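PDB 4Y9J: protein ACDH-11, isoform b from Caenorhabditis elegans, which belongs to the acyl-CoA dehydrogenase family of flavoproteins and carries a bound flavin-adenine dinucleotide in a four-chain assembly. Local coordinates for residues L395-I398 with T399-K403; K472-E475 with Q476-N480. One frame throughout, in Å; residues are numbered along the deposited sequence.

Both interactions are local contacts, one inside a helix and one at the end of a helix, and they come in series along the chain. Interaction 1 lies in helix 389-419, within the acyl-CoA dehydrogenase C-terminal domain. Interaction 2 ends helix 466-478, within the range of the ACDH-11 C-terminal domain-like family. Their centres are about 18 Å apart and their nearest atoms about 8 Å, so they do not touch. Helix 524-545 packs against both, with Tyr535 meeting Ile398 and Arg473. Glu374 of helix 352-383 also links them, touching Ile398 and pairing with Arg473. Interaction 1 is buried and brings Arg396 to UCC. Interaction 2 is centred about 27 Å from the centre of the chain, against 12 Å for interaction 1.

Interaction 1 of 2, residues L395-I398 with T399-K403; sequences LRLI and TPVLK. With UCC (S-{(3S,5R,9R)-1-[(2R,3S,4R,5R)-5-(6-amino-9H-purin-9-yl)-4-hydroxy-3-(phosphonooxy)tetrahydrofuran-2-yl]-3,5,9-trihydroxy-8,8-dimethyl-3,5-dioxido-10,14-dioxo-2,4,6-trioxa-11,15-diaza-3lambda~5~,5lambda~5~-diphosphaheptadecan-17-yl} undecanethioate), chain F.
The Arg396 guanidinium lies with one face against the adenine of UCC. Adenine N1 sits over its centre, 3.2 Å above the plane, and Arg396 NH2 comes within 3.2 Å of UCC C6. CD of Pro400 meets the guanidinium at its edge, 4.2 Å from Arg396 NH1. A bend at chi2 (68°) turns the chain forward, so that NH1 comes near the proline ring. Asp455 forms a salt bridge with NH2, which would hold the group in place against the base. This turn belongs to helix 389-419 in the C-terminal domain of the acyl-CoA dehydrogenase fold. Pro400 kinks the helix. Its nitrogen carries no hydrogen, and its CD stands 3.2 Å from Arg396 O, a buried oxygen with no polar partner in the model. One residue back, Thr399 N gives only a weak bond to Leu395 O, at 3.5 Å. The hydroxyl OG1 also approaches Leu395 O; chi1 of -72° sets it beside the backbone N. Regular bonding is found again at Leu402, whose N bonds to Ile398 O at 2.8 Å, with an N-H...O angle of 165°. Leu397 CD1 meets Val401 CG2 on the side packed by Ile531 of helix 524-545.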
ATOM      1  N   LEU B 395      40.542  16.135  21.296  1.00 48.19           N
ATOM      2  CA  LEU B 395      39.463  16.290  20.296  1.00 46.83           C
ATOM      3  C   LEU B 395      39.572  15.233  19.229  1.00 45.65           C
ATOM      4  O   LEU B 395      38.580  14.626  18.862  1.00 42.27           O
ATOM      5  CB  LEU B 395      39.512  17.658  19.609  1.00 48.37           C
ATOM      6  CG  LEU B 395      38.490  17.988  18.518  1.00 48.14           C
ATOM      7  CD1 LEU B 395      37.029  17.706  18.898  1.00 47.21           C
ATOM      8  CD2 LEU B 395      38.698  19.424  18.072  1.00 49.05           C
ATOM      9  N   ARG B 396      40.781  14.964  18.765  1.00 46.86           N
ATOM     10  CA  ARG B 396      40.950  13.997  17.672  1.00 46.47           C
ATOM     11  C   ARG B 396      40.658  12.575  18.122  1.00 44.97           C
ATOM     12  O   ARG B 396      40.058  11.779  17.354  1.00 45.16           O
ATOM     13  CB  ARG B 396      42.371  14.091  17.095  1.00 52.32           C
ATOM     14  CG  ARG B 396      42.629  13.063  15.986  1.00 51.91           C
ATOM     15  CD  ARG B 396      41.848  13.272  14.697  1.00 52.30           C
ATOM     16  NE  ARG B 396      42.109  12.229  13.708  1.00 52.08           N
ATOM     17  CZ  ARG B 396      41.358  11.126  13.526  1.00 51.39           C
ATOM     18  NH1 ARG B 396      40.228  10.909  14.221  1.00 49.02           N
ATOM     19  NH2 ARG B 396      41.738  10.240  12.602  1.00 51.02           N
ATOM     20  N   LEU B 397      41.019  12.294  19.373  1.00 46.68           N
ATOM     21  CA  LEU B 397      40.803  10.981  19.992  1.00 46.72           C
ATOM     22  C   LEU B 397      39.327  10.741  20.373  1.00 44.65           C
ATOM     23  O   LEU B 397      38.764   9.654  20.111  1.00 45.24           O
ATOM     24  CB  LEU B 397      41.643  10.846  21.252  1.00 46.66           C
ATOM     25  CG  LEU B 397      41.385   9.571  22.035  1.00 48.13           C
ATOM     26  CD1 LEU B 397      41.769   8.383  21.156  1.00 46.42           C
ATOM     27  CD2 LEU B 397      42.124   9.575  23.362  1.00 49.10           C
ATOM     28  N   ILE B 398      38.714  11.727  21.022  1.00 45.17           N
ATOM     29  CA  ILE B 398      37.361  11.577  21.549  1.00 43.93           C
ATOM     30  C   ILE B 398      36.263  11.357  20.500  1.00 42.60           C
ATOM     31  O   ILE B 398      35.298  10.687  20.763  1.00 40.85           O
ATOM     32  CB  ILE B 398      36.998  12.706  22.521  1.00 44.14           C
ATOM     33  CG1 ILE B 398      35.883  12.256  23.463  1.00 44.41           C
ATOM     34  CG2 ILE B 398      36.572  13.956  21.785  1.00 43.20           C
ATOM     35  CD1 ILE B 398      35.580  13.274  24.528  1.00 45.20           C
ATOM     36  N   THR B 399      36.429  11.902  19.309  1.00 39.44           N
ATOM     37  CA  THR B 399      35.402  11.904  18.334  1.00 40.64           C
ATOM     38  C   THR B 399      35.053  10.468  17.926  1.00 37.59           C
ATOM     39  O   THR B 399      33.868  10.056  18.039  1.00 36.20           O
ATOM     40  CB  THR B 399      35.820  12.801  17.153  1.00 39.60           C
ATOM     41  OG1 THR B 399      35.757  14.137  17.601  1.00 42.58           O
ATOM     42  CG2 THR B 399      34.825  12.681  16.072  1.00 43.04           C
ATOM     43  N   PRO B 400      36.071   9.652  17.546  1.00 36.94           N
ATOM     44  CA  PRO B 400      35.676   8.276  17.196  1.00 36.45           C
ATOM     45  C   PRO B 400      35.289   7.408  18.402  1.00 36.02           C
ATOM     46  O   PRO B 400      34.410   6.536  18.261  1.00 33.70           O
ATOM     47  CB  PRO B 400      36.932   7.718  16.526  1.00 38.92           C
ATOM     48  CG  PRO B 400      38.088   8.559  17.079  1.00 41.56           C
ATOM     49  CD  PRO B 400      37.466   9.924  17.159  1.00 39.62           C
ATOM     50  N   VAL B 401      35.939   7.649  19.545  1.00 36.69           N
ATOM     51  CA  VAL B 401      35.678   6.896  20.777  1.00 38.71           C
ATOM     52  C   VAL B 401      34.217   7.141  21.185  1.00 38.26           C
ATOM     53  O   VAL B 401      33.456   6.205  21.416  1.00 36.98           O
ATOM     54  CB  VAL B 401      36.651   7.278  21.898  1.00 38.66           C
ATOM     55  CG1 VAL B 401      36.241   6.623  23.202  1.00 39.56           C
ATOM     56  CG2 VAL B 401      38.074   6.911  21.528  1.00 39.40           C
ATOM     57  N   LEU B 402      33.823   8.409  21.226  1.00 37.62           N
ATOM     58  CA  LEU B 402      32.426   8.768  21.522  1.00 36.34           C
ATOM     59  C   LEU B 402      31.381   8.157  20.595  1.00 34.86           C
ATOM     60  O   LEU B 402      30.415   7.506  21.036  1.00 32.92           O
ATOM     61  CB  LEU B 402      32.278  10.264  21.528  1.00 38.01           C
ATOM     62  CG  LEU B 402      30.889  10.839  21.638  1.00 36.59           C
ATOM     63  CD1 LEU B 402      30.249  10.520  22.965  1.00 37.32           C
ATOM     64  CD2 LEU B 402      30.909  12.347  21.439  1.00 38.07           C
ATOM     65  N   LYS B 403      31.602   8.350  19.302  1.00 34.00           N
ATOM     66  CA  LYS B 403      30.713   7.797  18.323  1.00 35.36           C
ATOM     67  C   LYS B 403      30.582   6.287  18.497  1.00 32.34           C
ATOM     68  O   LYS B 403      29.450   5.744  18.539  1.00 30.26           O
ATOM     69  CB  LYS B 403      31.183   8.168  16.900  1.00 34.17           C
ATOM     70  CG  LYS B 403      30.204   7.966  15.731  1.00 30.58           C
ATOM     71  CD  LYS B 403      29.732   6.552  15.480  1.00 31.84           C
ATOM     72  CE  LYS B 403      29.278   6.353  14.047  1.00 29.77           C
ATOM     73  NZ  LYS B 403      28.696   5.037  13.764  1.00 28.45           N
TER
HETATM   74  OA1 UCC F 702      27.281   7.104   6.391  1.00 45.76           O
HETATM   75  CA1 UCC F 702      27.198   8.274   5.850  1.00 48.78           C
HETATM   76  CA2 UCC F 702      26.052   9.289   5.933  1.00 47.78           C
HETATM   77  CA3 UCC F 702      25.007   9.144   6.994  1.00 52.51           C
HETATM   78  CA4 UCC F 702      24.617  10.524   7.622  1.00 53.68           C
HETATM   79  CA5 UCC F 702      25.103  10.578   9.076  1.00 50.35           C
HETATM   80  CA6 UCC F 702      24.079  11.182   9.972  1.00 48.77           C
HETATM   81  CA7 UCC F 702      24.555  11.239  11.415  1.00 47.43           C
HETATM   82  CA8 UCC F 702      23.430  12.031  11.949  1.00 49.55           C
HETATM   83  CA9 UCC F 702      22.773  11.649  13.163  1.00 52.31           C
HETATM   84  C10 UCC F 702      21.381  11.239  12.987  1.00 54.84           C
HETATM   85  C11 UCC F 702      21.434   9.788  13.443  1.00 57.20           C
HETATM   86  S   UCC F 702      28.350   8.966   4.853  1.00 46.45           S
HETATM   87  CP1 UCC F 702      29.731   7.780   4.637  1.00 49.37           C
HETATM   88  CP2 UCC F 702      30.464   7.417   5.892  1.00 48.53           C
HETATM   89  NP1 UCC F 702      31.726   6.698   5.622  1.00 48.66           N
HETATM   90  CP3 UCC F 702      32.595   6.586   6.629  1.00 47.18           C
HETATM   91  OP1 UCC F 702      32.364   6.932   7.787  1.00 43.37           O
HETATM   92  CP4 UCC F 702      33.972   6.059   6.282  1.00 47.30           C
HETATM   93  CP5 UCC F 702      34.321   4.899   7.226  1.00 47.06           C
HETATM   94  NP2 UCC F 702      35.718   4.622   6.916  1.00 47.68           N
HETATM   95  CP6 UCC F 702      36.751   5.285   7.434  1.00 48.76           C
HETATM   96  OP2 UCC F 702      36.640   6.128   8.314  1.00 50.21           O
HETATM   97  CP8 UCC F 702      38.108   4.825   6.939  1.00 48.73           C
HETATM   98  OP3 UCC F 702      39.006   4.702   8.083  1.00 47.48           O
HETATM   99  CPB UCC F 702      38.859   5.782   6.044  1.00 52.98           C
HETATM  100  CP7 UCC F 702      38.890   7.275   6.403  1.00 51.17           C
HETATM  101  CP9 UCC F 702      37.776   6.005   4.900  1.00 49.45           C
HETATM  102  CPA UCC F 702      39.882   5.107   5.105  1.00 52.75           C
HETATM  103  O7  UCC F 702      40.492   6.109   4.252  1.00 54.11           O
HETATM  104  P2  UCC F 702      41.928   5.817   3.560  1.00 53.12           P
HETATM  105  O21 UCC F 702      42.323   6.983   2.669  1.00 56.52           O
HETATM  106  O22 UCC F 702      41.890   4.352   3.099  1.00 49.94           O
HETATM  107  O6  UCC F 702      42.856   5.771   4.896  1.00 52.88           O
HETATM  108  P1  UCC F 702      44.065   6.724   5.304  1.00 58.34           P
HETATM  109  O11 UCC F 702      45.209   6.693   4.301  1.00 58.05           O
HETATM  110  O12 UCC F 702      44.324   6.324   6.726  1.00 54.95           O
HETATM  111  O5' UCC F 702      43.291   8.201   5.264  1.00 57.41           O
HETATM  112  C5' UCC F 702      43.742   9.232   4.353  1.00 58.17           C
HETATM  113  C4' UCC F 702      44.022  10.558   5.087  1.00 58.34           C
HETATM  114  C3' UCC F 702      45.115  10.394   6.138  1.00 58.54           C
HETATM  115  O3' UCC F 702      45.756  11.643   6.188  1.00 61.18           O
HETATM  116  P3  UCC F 702      47.266  11.835   5.767  1.00 65.39           P
HETATM  117  O33 UCC F 702      47.439  13.333   5.887  1.00 61.86           O
HETATM  118  O32 UCC F 702      47.302  11.464   4.303  1.00 64.77           O
HETATM  119  O31 UCC F 702      48.051  10.938   6.757  1.00 65.76           O
HETATM  120  C2' UCC F 702      44.397  10.153   7.459  1.00 56.60           C
HETATM  121  O2' UCC F 702      45.049  10.680   8.613  1.00 55.96           O
HETATM  122  O4' UCC F 702      42.840  10.980   5.799  1.00 55.50           O
HETATM  123  C1' UCC F 702      43.152  11.006   7.186  1.00 57.70           C
HETATM  124  N9  UCC F 702      41.963  10.672   7.983  1.00 55.89           N
HETATM  125  C4  UCC F 702      41.524  11.463   8.957  1.00 54.64           C
HETATM  126  N3  UCC F 702      41.871  12.676   9.447  1.00 52.38           N
HETATM  127  C8  UCC F 702      41.223   9.542   7.899  1.00 55.36           C
HETATM  128  N7  UCC F 702      40.237   9.605   8.814  1.00 55.90           N
HETATM  129  C5  UCC F 702      40.356  10.768   9.494  1.00 53.88           C
HETATM  130  C6  UCC F 702      39.601  11.479  10.560  1.00 55.36           C
HETATM  131  N6  UCC F 702      38.505  10.888  11.100  1.00 55.29           N
HETATM  132  N1  UCC F 702      40.093  12.679  11.008  1.00 54.55           N
HETATM  133  C2  UCC F 702      41.190  13.241  10.460  1.00 53.38           C

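Interaction 2 of 2, residues K472-E475 with Q476-N480; sequences KRVE and QLLGN
Arg473 reaches forward over the next turn and meets two side chains there. Its NH1 donates to Gln476 OE1 at 3.1 Å, with an N-H...O angle of 145°. The bond is somewhat bent, and the acceptor lies 23° out of the guanidinium plane. The amide plane stands steeply to the guanidinium plane. Leu477 covers one guanidinium face, with CG over its centre and CD2 3.6 Å from Arg473 NH2. The arginine CG is anti to the backbone N (chi1 -177°), and the bend at chi2 then carries the guanidinium over this leucine. NE pairs with Glu374 in a salt bridge, NH2 also has a partner outside the turn, and NH1 is taken up by Gln476.

The tightly packed side continues with Val474 and Leu478. The two side chains run alongside each other in the same direction, with Val474 CG1 3.8 Å from Leu478 CD1. The other side is looser: Lys472 and Glu475 are exposed to solvent, and the lysine chain extends away from the turn. Gln476 is solvent-exposed too, but tethered through OE1.

Three successive i to i+4 backbone bonds close the helix. Leu477 N bonds to Arg473 O, Leu478 N to Val474 O, and Gly479 N to Glu475 O, the last at 2.7 Å. Gly479 is the first residue to leave helical geometry, so this turn is the C-terminal end of helix 466-478. Val474 and Leu478 pack on Val495 of helix 486-512. Leu477 rests on Ala538 of helix 524-545, and Arg473 touches Met394 of helix 389-419.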
ATOM      1  N   LYS B 472      47.280  12.850  30.975  1.00 68.03           N
ATOM      2  CA  LYS B 472      47.219  14.239  31.486  1.00 68.69           C
ATOM      3  C   LYS B 472      45.794  14.755  31.659  1.00 67.71           C
ATOM      4  O   LYS B 472      45.469  15.298  32.730  1.00 66.81           O
ATOM      5  CB  LYS B 472      47.951  15.191  30.564  1.00 71.14           C
ATOM      6  CG  LYS B 472      49.432  14.998  30.641  1.00 75.00           C
ATOM      7  CD  LYS B 472      50.171  15.948  29.746  1.00 77.90           C
ATOM      8  CE  LYS B 472      51.642  15.704  29.994  1.00 83.14           C
ATOM      9  NZ  LYS B 472      52.417  16.580  29.094  1.00 86.58           N
ATOM     10  N   ARG B 473      44.942  14.571  30.635  1.00 61.50           N
ATOM     11  CA  ARG B 473      43.522  14.944  30.753  1.00 61.75           C
ATOM     12  C   ARG B 473      42.824  14.213  31.927  1.00 61.27           C
ATOM     13  O   ARG B 473      42.159  14.834  32.785  1.00 64.17           O
ATOM     14  CB  ARG B 473      42.787  14.742  29.405  1.00 57.07           C
ATOM     15  CG  ARG B 473      41.310  15.170  29.368  1.00 56.42           C
ATOM     16  CD  ARG B 473      41.122  16.634  29.721  1.00 59.75           C
ATOM     17  NE  ARG B 473      39.721  17.047  29.819  1.00 58.31           N
ATOM     18  CZ  ARG B 473      39.239  17.841  30.775  1.00 59.66           C
ATOM     19  NH1 ARG B 473      40.010  18.299  31.721  1.00 64.23           N
ATOM     20  NH2 ARG B 473      37.973  18.197  30.784  1.00 59.97           N
ATOM     21  N   VAL B 474      43.013  12.893  31.993  1.00 60.24           N
ATOM     22  CA  VAL B 474      42.380  12.163  33.071  1.00 61.60           C
ATOM     23  C   VAL B 474      42.823  12.679  34.424  1.00 64.03           C
ATOM     24  O   VAL B 474      42.004  12.895  35.292  1.00 65.40           O
ATOM     25  CB  VAL B 474      42.638  10.658  33.002  1.00 62.32           C
ATOM     26  CG1 VAL B 474      42.077   9.970  34.239  1.00 63.93           C
ATOM     27  CG2 VAL B 474      41.987  10.076  31.783  1.00 60.06           C
ATOM     28  N   GLU B 475      44.114  12.889  34.603  1.00 67.26           N
ATOM     29  CA  GLU B 475      44.595  13.435  35.893  1.00 72.85           C
ATOM     30  C   GLU B 475      44.070  14.864  36.214  1.00 70.40           C
ATOM     31  O   GLU B 475      43.790  15.185  37.454  1.00 74.45           O
ATOM     32  CB  GLU B 475      46.107  13.357  35.997  1.00 80.74           C
ATOM     33  CG  GLU B 475      46.827  14.101  34.884  1.00 88.46           C
ATOM     34  CD  GLU B 475      47.863  15.141  35.338  1.00 94.46           C
ATOM     35  OE1 GLU B 475      48.837  14.759  36.031  1.00 87.87           O
ATOM     36  OE2 GLU B 475      47.697  16.334  34.933  1.00101.25           O
ATOM     37  N   GLN B 476      43.849  15.702  35.173  1.00 67.68           N
ATOM     38  CA  GLN B 476      43.212  16.998  35.466  1.00 67.94           C
ATOM     39  C   GLN B 476      41.842  16.819  36.095  1.00 67.05           C
ATOM     40  O   GLN B 476      41.462  17.487  37.088  1.00 65.56           O
ATOM     41  CB  GLN B 476      43.002  17.788  34.185  1.00 68.71           C
ATOM     42  CG  GLN B 476      44.284  18.159  33.476  1.00 72.36           C
ATOM     43  CD  GLN B 476      44.064  18.918  32.176  1.00 72.32           C
ATOM     44  OE1 GLN B 476      43.041  18.820  31.520  1.00 70.48           O
ATOM     45  NE2 GLN B 476      45.037  19.726  31.831  1.00 78.10           N
ATOM     46  N   LEU B 477      41.106  15.881  35.505  1.00 63.28           N
ATOM     47  CA  LEU B 477      39.741  15.616  35.914  1.00 64.30           C
ATOM     48  C   LEU B 477      39.777  15.054  37.360  1.00 65.78           C
ATOM     49  O   LEU B 477      38.998  15.441  38.271  1.00 72.78           O
ATOM     50  CB  LEU B 477      39.082  14.664  34.942  1.00 60.72           C
ATOM     51  CG  LEU B 477      38.619  15.311  33.616  1.00 58.86           C
ATOM     52  CD1 LEU B 477      38.225  14.260  32.587  1.00 56.00           C
ATOM     53  CD2 LEU B 477      37.443  16.282  33.839  1.00 57.08           C
ATOM     54  N   LEU B 478      40.730  14.171  37.602  1.00 67.66           N
ATOM     55  CA  LEU B 478      40.752  13.475  38.879  1.00 68.68           C
ATOM     56  C   LEU B 478      41.303  14.409  39.989  1.00 74.89           C
ATOM     57  O   LEU B 478      40.921  14.277  41.167  1.00 74.42           O
ATOM     58  CB  LEU B 478      41.563  12.179  38.790  1.00 68.30           C
ATOM     59  CG  LEU B 478      40.950  11.067  37.911  1.00 64.39           C
ATOM     60  CD1 LEU B 478      41.812   9.842  38.030  1.00 65.28           C
ATOM     61  CD2 LEU B 478      39.506  10.773  38.263  1.00 63.95           C
ATOM     62  N   GLY B 479      42.204  15.326  39.631  1.00 78.81           N
ATOM     63  CA  GLY B 479      42.613  16.389  40.589  1.00 85.13           C
ATOM     64  C   GLY B 479      41.328  17.179  40.839  1.00 90.99           C
ATOM     65  O   GLY B 479      40.469  17.236  39.956  1.00 91.41           O
ATOM     66  N   ASN B 480      41.153  17.765  42.022  1.00 98.08           N
ATOM     67  CA  ASN B 480      39.797  18.238  42.431  1.00 98.66           C
ATOM     68  C   ASN B 480      38.693  17.143  42.599  1.00 91.36           C
ATOM     69  O   ASN B 480      37.557  17.504  42.876  1.00 94.36           O
ATOM     70  CB  ASN B 480      39.260  19.476  41.613  1.00 97.27           C
ATOM     71  CG  ASN B 480      39.491  19.382  40.092  1.00 93.10           C
ATOM     72  OD1 ASN B 480      38.647  18.844  39.323  1.00 91.26           O
ATOM     73  ND2 ASN B 480      40.627  19.928  39.640  1.00 86.87           N
TER